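Local coordinates for protein anopheles gambiae adenosine kinase (Anopheles gambiae, PDB 3LOO) that phosphorylates adenosine to AMP with ATP as the usual phosphate donor, and belongs to the pfkB family of carbohydrate kinases, at residues T133-T138 / N153-N158; P32-S37 / A112-E117; V217-K222 / A246-Y251. All coordinates share one frame; numbering follows the deposited sequence.

Contact 1 of 3, residues T133-T138 / N153-N158; sequences TSPTGT and NLAAAN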
loop_
_atom_site.group_PDB
_atom_site.type_symbol
_atom_site.label_atom_id
_atom_site.label_comp_id
_atom_site.label_asym_id
_atom_site.label_seq_id
_atom_site.Cartn_x
_atom_site.Cartn_y
_atom_site.Cartn_z
ATOM N N THR A 133 12.661 4.985 21.030
ATOM C CA THR A 133 12.452 3.737 21.798
ATOM C C THR A 133 12.339 2.469 20.982
ATOM O O THR A 133 12.679 1.405 21.495
ATOM C CB THR A 133 11.236 3.792 22.758
ATOM O OG1 THR A 133 10.021 3.836 21.999
ATOM C CG2 THR A 133 11.337 5.000 23.711
ATOM N N SER A 134 11.848 2.538 19.742
ATOM C CA SER A 134 11.776 1.319 18.928
ATOM C C SER A 134 12.693 1.368 17.708
ATOM O O SER A 134 12.957 2.453 17.144
ATOM C CB SER A 134 10.337 0.998 18.476
ATOM O OG SER A 134 9.423 1.093 19.558
ATOM N N PRO A 135 13.178 0.186 17.284
ATOM C CA PRO A 135 13.906 0.144 16.030
ATOM C C PRO A 135 12.938 0.243 14.836
ATOM O O PRO A 135 11.766 -0.059 14.982
ATOM C CB PRO A 135 14.550 -1.247 16.044
ATOM C CG PRO A 135 13.611 -2.101 16.887
ATOM C CD PRO A 135 12.932 -1.163 17.856
ATOM N N THR A 136 13.453 0.609 13.659
ATOM C CA THR A 136 12.669 0.583 12.412
ATOM C C THR A 136 12.022 -0.781 12.193
ATOM O O THR A 136 12.613 -1.786 12.502
ATOM C CB THR A 136 13.522 1.096 11.212
ATOM O OG1 THR A 136 13.951 2.440 11.518
ATOM C CG2 THR A 136 12.745 1.111 9.885
ATOM N N GLY A 137 10.780 -0.789 11.707
ATOM C CA GLY A 137 10.026 -2.002 11.463
ATOM C C GLY A 137 10.581 -2.715 10.246
ATOM O O GLY A 137 11.261 -2.109 9.402
ATOM N N THR A 138 10.293 -4.011 10.161
ATOM C CA THR A 138 10.791 -4.836 9.096
ATOM C C THR A 138 9.652 -5.750 8.676
ATOM O O THR A 138 8.664 -5.922 9.424
ATOM C CB THR A 138 11.997 -5.725 9.554
ATOM O OG1 THR A 138 11.598 -6.585 10.642
ATOM C CG2 THR A 138 13.184 -4.881 9.988
ATOM N N ASN A 153 6.867 -6.984 11.253
ATOM C CA ASN A 153 7.259 -6.582 12.579
ATOM C C ASN A 153 7.278 -5.070 12.534
ATOM O O ASN A 153 8.276 -4.461 12.072
ATOM C CB ASN A 153 8.663 -7.120 12.892
ATOM C CG ASN A 153 9.231 -6.573 14.206
ATOM O OD1 ASN A 153 8.488 -6.267 15.144
ATOM N ND2 ASN A 153 10.542 -6.433 14.260
ATOM N N LEU A 154 6.153 -4.476 12.948
ATOM C CA LEU A 154 5.913 -3.036 12.752
ATOM C C LEU A 154 6.839 -2.160 13.581
ATOM O O LEU A 154 7.352 -1.150 13.087
ATOM C CB LEU A 154 4.453 -2.656 13.030
ATOM C CG LEU A 154 3.386 -3.206 12.070
ATOM C CD1 LEU A 154 2.034 -2.598 12.366
ATOM C CD2 LEU A 154 3.778 -2.915 10.566
ATOM N N ALA A 155 7.023 -2.539 14.848
ATOM C CA ALA A 155 7.996 -1.904 15.752
ATOM C C ALA A 155 7.846 -0.360 15.709
ATOM O O ALA A 155 6.785 0.127 16.098
ATOM C CB ALA A 155 9.426 -2.393 15.427
ATOM N N ALA A 156 8.838 0.409 15.225
ATOM C CA ALA A 156 8.723 1.889 15.252
ATOM C C ALA A 156 7.564 2.434 14.420
ATOM O O ALA A 156 7.001 3.497 14.733
ATOM C CB ALA A 156 10.042 2.578 14.829
ATOM N N ALA A 157 7.186 1.710 13.373
ATOM C CA ALA A 157 6.014 2.151 12.579
ATOM C C ALA A 157 4.761 2.246 13.448
ATOM O O ALA A 157 3.861 3.022 13.131
ATOM C CB ALA A 157 5.767 1.254 11.373
ATOM N N ASN A 158 4.700 1.432 14.518
ATOM C CA ASN A 158 3.616 1.506 15.489
ATOM C C ASN A 158 3.703 2.704 16.437
ATOM O O ASN A 158 2.730 2.994 17.136
ATOM C CB ASN A 158 3.472 0.203 16.306
ATOM C CG ASN A 158 2.029 -0.226 16.453
ATOM O OD1 ASN A 158 1.137 0.573 16.800
ATOM N ND2 ASN A 158 1.773 -1.469 16.171
#

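Contact 2 of 3, residues P32-S37 / A112-E117; sequences PLLDIS and ARILEE. With B4P (bis(adenosine)-5'-tetraphosphate), chain D.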
loop_
_atom_site.group_PDB
_atom_site.type_symbol
_atom_site.label_atom_id
_atom_site.label_comp_id
_atom_site.label_asym_id
_atom_site.label_seq_id
_atom_site.Cartn_x
_atom_site.Cartn_y
_atom_site.Cartn_z
ATOM N N PRO A 32 6.609 2.570 7.236
ATOM C CA PRO A 32 7.842 2.347 6.477
ATOM C C PRO A 32 8.605 1.184 7.100
ATOM O O PRO A 32 8.968 1.235 8.269
ATOM C CB PRO A 32 8.610 3.674 6.632
ATOM C CG PRO A 32 8.050 4.300 7.887
ATOM C CD PRO A 32 6.741 3.616 8.262
ATOM N N LEU A 33 8.895 0.175 6.278
ATOM C CA LEU A 33 9.436 -1.060 6.744
ATOM C C LEU A 33 10.578 -1.457 5.813
ATOM O O LEU A 33 10.501 -1.213 4.599
ATOM C CB LEU A 33 8.338 -2.138 6.650
ATOM C CG LEU A 33 7.376 -2.595 7.757
ATOM C CD1 LEU A 33 7.082 -1.622 8.849
ATOM C CD2 LEU A 33 6.126 -3.305 7.191
ATOM N N LEU A 34 11.610 -2.081 6.383
ATOM C CA LEU A 34 12.682 -2.668 5.593
ATOM C C LEU A 34 12.306 -4.127 5.383
ATOM O O LEU A 34 12.100 -4.864 6.362
ATOM C CB LEU A 34 14.023 -2.564 6.342
ATOM C CG LEU A 34 15.285 -3.122 5.614
ATOM C CD1 LEU A 34 15.586 -2.417 4.249
ATOM C CD2 LEU A 34 16.543 -3.065 6.514
ATOM N N ASP A 35 12.235 -4.553 4.118
ATOM C CA ASP A 35 11.949 -5.936 3.819
ATOM C C ASP A 35 13.222 -6.761 3.981
ATOM O O ASP A 35 14.316 -6.344 3.537
ATOM C CB ASP A 35 11.386 -6.102 2.394
ATOM C CG ASP A 35 9.952 -5.538 2.231
ATOM O OD1 ASP A 35 9.281 -5.201 3.245
ATOM O OD2 ASP A 35 9.487 -5.471 1.062
ATOM N N ILE A 36 13.053 -7.937 4.595
ATOM C CA ILE A 36 14.116 -8.920 4.714
ATOM C C ILE A 36 13.658 -10.159 3.949
ATOM O O ILE A 36 12.788 -10.910 4.382
ATOM C CB ILE A 36 14.440 -9.219 6.201
ATOM C CG1 ILE A 36 14.773 -7.936 6.935
ATOM C CG2 ILE A 36 15.586 -10.209 6.336
ATOM C CD1 ILE A 36 14.875 -8.109 8.422
ATOM N N SER A 37 14.269 -10.361 2.799
ATOM C CA SER A 37 13.736 -11.255 1.805
ATOM C C SER A 37 14.633 -12.455 1.595
ATOM O O SER A 37 15.809 -12.281 1.392
ATOM C CB SER A 37 13.618 -10.495 0.489
ATOM O OG SER A 37 12.885 -11.282 -0.436
ATOM N N ALA A 112 16.492 2.754 9.380
ATOM C CA ALA A 112 15.820 3.971 8.954
ATOM C C ALA A 112 16.609 4.719 7.858
ATOM O O ALA A 112 15.983 5.285 6.964
ATOM C CB ALA A 112 15.517 4.905 10.130
ATOM N N ARG A 113 17.952 4.715 7.910
ATOM C CA ARG A 113 18.743 5.427 6.848
ATOM C C ARG A 113 18.686 4.716 5.524
ATOM O O ARG A 113 18.717 5.374 4.494
ATOM C CB ARG A 113 20.238 5.611 7.160
ATOM C CG ARG A 113 20.635 5.462 8.565
ATOM C CD ARG A 113 22.152 5.657 8.754
ATOM N NE ARG A 113 22.493 7.040 8.511
ATOM C CZ ARG A 113 22.506 7.956 9.462
ATOM N NH1 ARG A 113 22.812 9.217 9.176
ATOM N NH2 ARG A 113 22.214 7.598 10.689
ATOM N N ILE A 114 18.647 3.374 5.525
ATOM C CA ILE A 114 18.421 2.660 4.270
ATOM C C ILE A 114 17.087 3.097 3.627
ATOM O O ILE A 114 17.034 3.364 2.409
ATOM C CB ILE A 114 18.449 1.101 4.450
ATOM C CG1 ILE A 114 19.866 0.598 4.811
ATOM C CG2 ILE A 114 17.949 0.404 3.184
ATOM C CD1 ILE A 114 19.860 -0.675 5.684
ATOM N N LEU A 115 16.017 3.172 4.439
ATOM C CA LEU A 115 14.673 3.569 3.940
ATOM C C LEU A 115 14.688 5.039 3.461
ATOM O O LEU A 115 14.273 5.352 2.366
ATOM C CB LEU A 115 13.614 3.391 5.037
ATOM C CG LEU A 115 13.386 1.947 5.509
ATOM C CD1 LEU A 115 12.151 1.904 6.411
ATOM C CD2 LEU A 115 13.241 0.969 4.308
ATOM N N GLU A 116 15.159 5.923 4.310
ATOM C CA GLU A 116 15.301 7.338 3.975
ATOM C C GLU A 116 16.027 7.594 2.661
ATOM O O GLU A 116 15.543 8.311 1.786
ATOM C CB GLU A 116 16.119 7.983 5.061
ATOM C CG GLU A 116 15.331 8.672 6.094
ATOM C CD GLU A 116 15.393 10.143 5.914
ATOM O OE1 GLU A 116 14.853 10.892 6.770
ATOM O OE2 GLU A 116 15.985 10.544 4.898
ATOM N N GLU A 117 17.217 7.009 2.546
ATOM C CA GLU A 117 18.035 7.224 1.375
ATOM C C GLU A 117 17.386 6.690 0.128
ATOM O O GLU A 117 17.349 7.414 -0.855
ATOM C CB GLU A 117 19.455 6.670 1.571
ATOM C CG GLU A 117 20.172 7.500 2.633
ATOM C CD GLU A 117 21.605 7.082 2.886
ATOM O OE1 GLU A 117 21.924 5.881 2.733
ATOM O OE2 GLU A 117 22.408 7.972 3.265
HETATM P PA B4P D . 3.354 -8.310 -1.924
HETATM O O1A B4P D . 4.627 -8.650 -2.684
HETATM O O2A B4P D . 2.779 -9.381 -0.998
HETATM O O3A B4P D . 2.222 -8.120 -3.046
HETATM P PB B4P D . 1.405 -6.757 -3.182
HETATM O O1B B4P D . 2.296 -5.620 -3.687
HETATM O O2B B4P D . 0.468 -6.516 -2.011
HETATM O O3B B4P D . 0.680 -7.495 -4.484
HETATM P PG B4P D . -0.884 -7.820 -4.692
HETATM O O1G B4P D . -1.235 -9.205 -4.266
HETATM O O2G B4P D . -1.652 -6.717 -3.990
HETATM O O3G B4P D . -1.112 -7.659 -6.268
HETATM P PD B4P D . -1.414 -8.756 -7.412
HETATM O O1D B4P D . -0.613 -9.969 -7.111
HETATM O O2D B4P D . -2.883 -8.870 -7.711
HETATM O O5E B4P D . 3.517 -6.892 -1.148
HETATM C C5E B4P D . 4.779 -6.788 -0.525
HETATM C C4E B4P D . 4.936 -5.589 0.366
HETATM O O4E B4P D . 3.976 -5.549 1.423
HETATM C C3E B4P D . 6.262 -5.709 1.065
HETATM O O3E B4P D . 7.120 -4.763 0.397
HETATM C C2E B4P D . 5.993 -5.270 2.501
HETATM O O2E B4P D . 6.878 -4.260 3.002
HETATM C C1E B4P D . 4.527 -4.796 2.472
HETATM N N9A B4P D . 3.868 -5.136 3.746
HETATM C C8A B4P D . 3.591 -6.372 4.254
HETATM N N7A B4P D . 2.984 -6.203 5.466
HETATM C C5A B4P D . 2.907 -4.867 5.742
HETATM C C6A B4P D . 2.394 -4.096 6.798
HETATM N N6A B4P D . 1.842 -4.644 7.925
HETATM N N1A B4P D . 2.497 -2.744 6.732
HETATM C C2A B4P D . 3.033 -2.131 5.647
HETATM N N3A B4P D . 3.517 -2.848 4.620
HETATM C C4A B4P D . 3.456 -4.205 4.640
HETATM O O5F B4P D . -0.681 -8.018 -8.631
HETATM C C5F B4P D . -0.871 -6.634 -8.900
HETATM C C4F B4P D . -0.446 -6.413 -10.351
HETATM O O4F B4P D . 0.837 -7.003 -10.631
HETATM C C3F B4P D . -1.372 -7.143 -11.307
HETATM O O3F B4P D . -2.557 -6.381 -11.498
HETATM C C2F B4P D . -0.515 -7.267 -12.552
HETATM O O2F B4P D . -0.559 -6.047 -13.319
HETATM C C1F B4P D . 0.890 -7.512 -11.970
HETATM N N9B B4P D . 1.095 -8.994 -11.907
HETATM C C8B B4P D . 0.987 -9.763 -10.805
HETATM N N7B B4P D . 1.221 -11.065 -11.096
HETATM C C5B B4P D . 1.487 -11.164 -12.415
HETATM C C6B B4P D . 1.782 -12.202 -13.295
HETATM N N6B B4P D . 1.860 -13.470 -12.817
HETATM N N1B B4P D . 2.009 -11.929 -14.617
HETATM C C2B B4P D . 1.934 -10.663 -15.097
HETATM N N3B B4P D . 1.637 -9.608 -14.286
HETATM C C4B B4P D . 1.398 -9.796 -12.951
#

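Contact 3 of 3, residues V217-K222 / A246-Y251; sequences VPQFYK and AKEFNY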
loop_
_atom_site.group_PDB
_atom_site.type_symbol
_atom_site.label_atom_id
_atom_site.label_comp_id
_atom_site.label_asym_id
_atom_site.label_seq_id
_atom_site.Cartn_x
_atom_site.Cartn_y
_atom_site.Cartn_z
ATOM N N VAL A 217 -6.881 -7.269 7.251
ATOM C CA VAL A 217 -7.416 -5.947 7.507
ATOM C C VAL A 217 -8.966 -5.924 7.719
ATOM O O VAL A 217 -9.436 -5.443 8.741
ATOM C CB VAL A 217 -6.902 -4.895 6.453
ATOM C CG1 VAL A 217 -7.721 -3.627 6.572
ATOM C CG2 VAL A 217 -5.357 -4.651 6.674
ATOM N N PRO A 218 -9.756 -6.447 6.757
ATOM C CA PRO A 218 -11.212 -6.519 7.050
ATOM C C PRO A 218 -11.590 -7.516 8.173
ATOM O O PRO A 218 -12.602 -7.302 8.895
ATOM C CB PRO A 218 -11.826 -6.983 5.713
ATOM C CG PRO A 218 -10.686 -7.634 4.931
ATOM C CD PRO A 218 -9.423 -6.897 5.384
ATOM N N GLN A 219 -10.774 -8.568 8.336
ATOM C CA GLN A 219 -10.969 -9.523 9.409
ATOM C C GLN A 219 -10.729 -8.913 10.775
ATOM O O GLN A 219 -11.401 -9.299 11.717
ATOM C CB GLN A 219 -10.056 -10.731 9.244
ATOM C CG GLN A 219 -10.519 -11.621 8.139
ATOM C CD GLN A 219 -9.419 -12.479 7.583
ATOM O OE1 GLN A 219 -8.332 -12.558 8.171
ATOM N NE2 GLN A 219 -9.676 -13.117 6.431
ATOM N N PHE A 220 -9.748 -8.008 10.900
ATOM C CA PHE A 220 -9.379 -7.442 12.216
ATOM C C PHE A 220 -10.074 -6.106 12.534
ATOM O O PHE A 220 -10.255 -5.741 13.702
ATOM C CB PHE A 220 -7.868 -7.175 12.273
ATOM C CG PHE A 220 -6.989 -8.404 12.521
ATOM C CD1 PHE A 220 -7.469 -9.719 12.398
ATOM C CD2 PHE A 220 -5.646 -8.219 12.820
ATOM C CE1 PHE A 220 -6.622 -10.829 12.587
ATOM C CE2 PHE A 220 -4.771 -9.340 12.994
ATOM C CZ PHE A 220 -5.273 -10.649 12.885
ATOM N N TYR A 221 -10.414 -5.339 11.498
ATOM C CA TYR A 221 -10.848 -3.948 11.723
ATOM C C TYR A 221 -12.100 -3.664 10.887
ATOM O O TYR A 221 -12.170 -2.676 10.114
ATOM C CB TYR A 221 -9.715 -2.960 11.362
ATOM C CG TYR A 221 -8.342 -3.380 11.783
ATOM C CD1 TYR A 221 -7.969 -3.431 13.143
ATOM C CD2 TYR A 221 -7.369 -3.685 10.811
ATOM C CE1 TYR A 221 -6.672 -3.822 13.531
ATOM C CE2 TYR A 221 -6.087 -4.022 11.183
ATOM C CZ TYR A 221 -5.747 -4.116 12.531
ATOM O OH TYR A 221 -4.463 -4.490 12.845
ATOM N N LYS A 222 -13.086 -4.551 11.013
ATOM C CA LYS A 222 -14.260 -4.471 10.152
ATOM C C LYS A 222 -14.998 -3.149 10.347
ATOM O O LYS A 222 -15.380 -2.486 9.364
ATOM C CB LYS A 222 -15.217 -5.630 10.411
ATOM C CG LYS A 222 -16.298 -5.714 9.378
ATOM C CD LYS A 222 -17.647 -5.612 10.026
ATOM C CE LYS A 222 -18.735 -5.499 8.980
ATOM N NZ LYS A 222 -19.921 -6.288 9.369
ATOM N N ALA A 246 -15.845 -9.413 1.671
ATOM C CA ALA A 246 -17.168 -9.971 1.404
ATOM C C ALA A 246 -17.643 -10.928 2.519
ATOM O O ALA A 246 -18.802 -10.845 2.934
ATOM C CB ALA A 246 -17.172 -10.679 0.058
ATOM N N LYS A 247 -16.756 -11.776 3.029
ATOM C CA LYS A 247 -17.073 -12.631 4.203
ATOM C C LYS A 247 -17.417 -11.788 5.431
ATOM O O LYS A 247 -18.440 -12.024 6.044
ATOM C CB LYS A 247 -15.933 -13.587 4.577
ATOM C CG LYS A 247 -15.361 -14.422 3.410
ATOM C CD LYS A 247 -16.170 -15.680 3.104
ATOM C CE LYS A 247 -15.563 -16.475 1.918
ATOM N NZ LYS A 247 -14.198 -16.985 2.272
ATOM N N GLU A 248 -16.582 -10.797 5.779
ATOM C CA GLU A 248 -16.836 -10.000 6.991
ATOM C C GLU A 248 -18.094 -9.164 6.910
ATOM O O GLU A 248 -18.707 -8.842 7.934
ATOM C CB GLU A 248 -15.641 -9.119 7.363
ATOM C CG GLU A 248 -14.357 -9.878 7.709
ATOM C CD GLU A 248 -14.542 -11.123 8.606
ATOM O OE1 GLU A 248 -15.136 -11.012 9.695
ATOM O OE2 GLU A 248 -14.051 -12.202 8.217
ATOM N N PHE A 249 -18.437 -8.760 5.700
ATOM C CA PHE A 249 -19.594 -7.925 5.440
ATOM C C PHE A 249 -20.808 -8.769 5.056
ATOM O O PHE A 249 -21.859 -8.223 4.765
ATOM C CB PHE A 249 -19.296 -6.921 4.312
ATOM C CG PHE A 249 -18.550 -5.694 4.765
ATOM C CD1 PHE A 249 -19.067 -4.430 4.514
ATOM C CD2 PHE A 249 -17.314 -5.796 5.395
ATOM C CE1 PHE A 249 -18.367 -3.271 4.901
ATOM C CE2 PHE A 249 -16.613 -4.646 5.806
ATOM C CZ PHE A 249 -17.139 -3.389 5.559
ATOM N N ASN A 250 -20.638 -10.089 5.011
ATOM C CA ASN A 250 -21.736 -11.030 4.825
ATOM C C ASN A 250 -22.414 -10.910 3.469
ATOM O O ASN A 250 -23.633 -10.936 3.379
ATOM C CB ASN A 250 -22.766 -10.892 5.959
ATOM C CG ASN A 250 -22.185 -11.264 7.325
ATOM O OD1 ASN A 250 -21.501 -12.301 7.481
ATOM N ND2 ASN A 250 -22.452 -10.418 8.323
ATOM N N TYR A 251 -21.614 -10.798 2.418
ATOM C CA TYR A 251 -22.165 -10.656 1.080
ATOM C C TYR A 251 -22.708 -11.956 0.534
ATOM O O TYR A 251 -23.573 -11.936 -0.321
ATOM C CB TYR A 251 -21.138 -10.036 0.115
ATOM C CG TYR A 251 -20.920 -8.562 0.360
ATOM C CD1 TYR A 251 -21.764 -7.845 1.225
ATOM C CD2 TYR A 251 -19.903 -7.858 -0.311
ATOM C CE1 TYR A 251 -21.589 -6.489 1.441
ATOM C CE2 TYR A 251 -19.730 -6.483 -0.112
ATOM C CZ TYR A 251 -20.558 -5.823 0.763
ATOM O OH TYR A 251 -20.379 -4.486 0.969
HETATM O O HOH W 1 -12.770 -12.576 5.993
HETATM O O HOH W 2 -22.049 -6.325 7.442
#

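Contact 1 of 3, residues T133-T138 / N153-N158
N153 and T138 form an antiparallel hydrogen-bonded pair at the open end of a β-hairpin, strands 137-144 and 147-153. The hairpin is part of the small five-stranded sheet that serves as the lid of this ribokinase-like fold. Two backbone bonds close the pair: N153 N gives its hydrogen to T138 O at 2.8 Å, and T138 N returns one to N153 O at the same distance. The two side chains run together on one face of the sheet. N153 has CG anti to its own N, and T138 has OG1 between N and the carbonyl carbon (chi1 59°); T138 OG1 thus faces N153 CB at 3.7 Å. That hydroxyl is buried, and no hydrogen-bonding partner is present in the model.

At L154 the chains are still close, through the backbone. With no side chain on G137 to intervene, L154 O comes to 3.2 Å from G137 CA in a CA-H···O contact bent to 127° at the hydrogen. The L154 side chain leaves the hairpin and touches the bound bis(adenosine)-5'-tetraphosphate, flanked by L33 and by T188 and V189 of helix 187-203.

A155, past the end of the strand, has a positive phi, and its methyl group still meets the other segment: A155 CB lies 3.3 Å from P135 O.

A156 opens a 3-10 turn, in which A157 N bonds back to L154 O, and it keeps the last grip on the loop before strand 137-144. Its methyl group also packs against P135 O, and S134 CB closes over its amide, S134 OG being held beyond by D159. Into P135 O itself A156 N donates a hydrogen bond of 3.0 Å, the donor tilted 22° from the carbonyl plane.

Contact 2 of 3, residues P32-S37 / A112-E117
The flat peptide unit joining P32 to L33 is roofed on one face by L115, whose CD1 stands 3.7 Å from P32 C and equally near L33 N, above the plane of the peptide. The other methyl, L115 CD2, lies above the plane of the following peptide, off to one side, 3.5 Å from L33 O. On the far side of the strand, L33 CD2 lies over the six-membered ring of an adenine of bis(adenosine)-5'-tetraphosphate, close to the ring centre and 3.7 Å from C2A. The D35 carboxylate grips the ribose with both oxygens: O2E of the ligand donates to OD1 and O3E to OD2, each bond 2.6 Å long, while N313 ND2 also bonds OD2.

Strand 33-39 runs through the lid sheet between strands 137-144 and 76-80. Helix 110-122 belongs to the α/β domain of the ribokinase-like fold, where it forms the β-α-β crossover from strand 100-107 to strand 125-131. Over the segments 33-37 and 112-117 the axes come within 8.4 Å and their directions are 103° apart, almost a right angle.

No hydrogen bond links the two segments; aliphatic carbon does the holding. L34 extends CG anti to its backbone N (chi1 -179°), which carries its branch across to the helix and sets it obliquely against both I114 and L115. L34 CD1 meets I114 CG2 at 3.8 Å and lies a little farther from L115 CD2. At the other branch of L115, CD1 meets P32 CB at 4.0 Å.

Contact 3 of 3, residues V217-K222 / A246-Y251
K222 lays its aliphatic chain across the F249 ring, and this is the close-packed part of the contact. K222 CE sits over one face of the F249 ring in a CH-pi contact, 4.0 Å from its centroid and offset toward the rim, while K222 CG approaches F249 CE2 at 3.7 Å. The ammonium group lies farther from the ring, so any cation-pi attraction is weak. Bends at chi2 and chi4 carry K222 NZ past the ring to E248 O, to which it donates a 3.2 Å hydrogen bond; it arrives tilted 29° out of the carbonyl plane. Next to this, the E248 methylenes press on the other backbone, with E248 CG 3.3 Å from P218 O.

Two helix ends meet here on the surface of the α/β domain. Helix 239-248 stops in a Schellman motif: N250 has positive phi (65°), N250 N bonds back to K247 O, and Y251 N bonds back to A246 O. On the other side, Y221 ends helix 216-220 and stands at the N-cap of helix 222-228, so that P218 and K222 come from successive helices and receive E248 between them.

Toward solvent the fit is looser and water-mediated. The E248 side chain crosses that of Q219 at about a right angle, E248 OE2 lying 3.6 Å from Q219 CG, and the carboxylate plane is turned 77° from that of the amide. A water spans the two groups, accepting from Q219 NE2 and donating to E248 OE2, the latter bond 2.6 Å long. The carboxylate makes no salt bridge with K222, whose NZ is turned to the helix end instead. A second water accepts from K222 NZ at 2.9 Å and donates to F249 O.

Contacts 1 and 2 adjoin, their centres about 11 Å apart, and share the lid sheet in which strands 137-144 and 33-39 are neighbours. The backbones of G137 and L34 probably hydrogen-bond there, and T136 packs on A112 and L115. Contact 2 is buried and held by aliphatic side chains against each other and against the strand's backbone, with no hydrogen bond between its segments, while D35 on the strand binds the ligand ribose; contact 1 is partly buried and relies on backbone hydrogen bonds. Contact 3 lies apart, on the opposite side of the chain's centre from contact 2, and touches neither. As a surface contact between helix ends, it mixes a lysine, a ring and bridging waters.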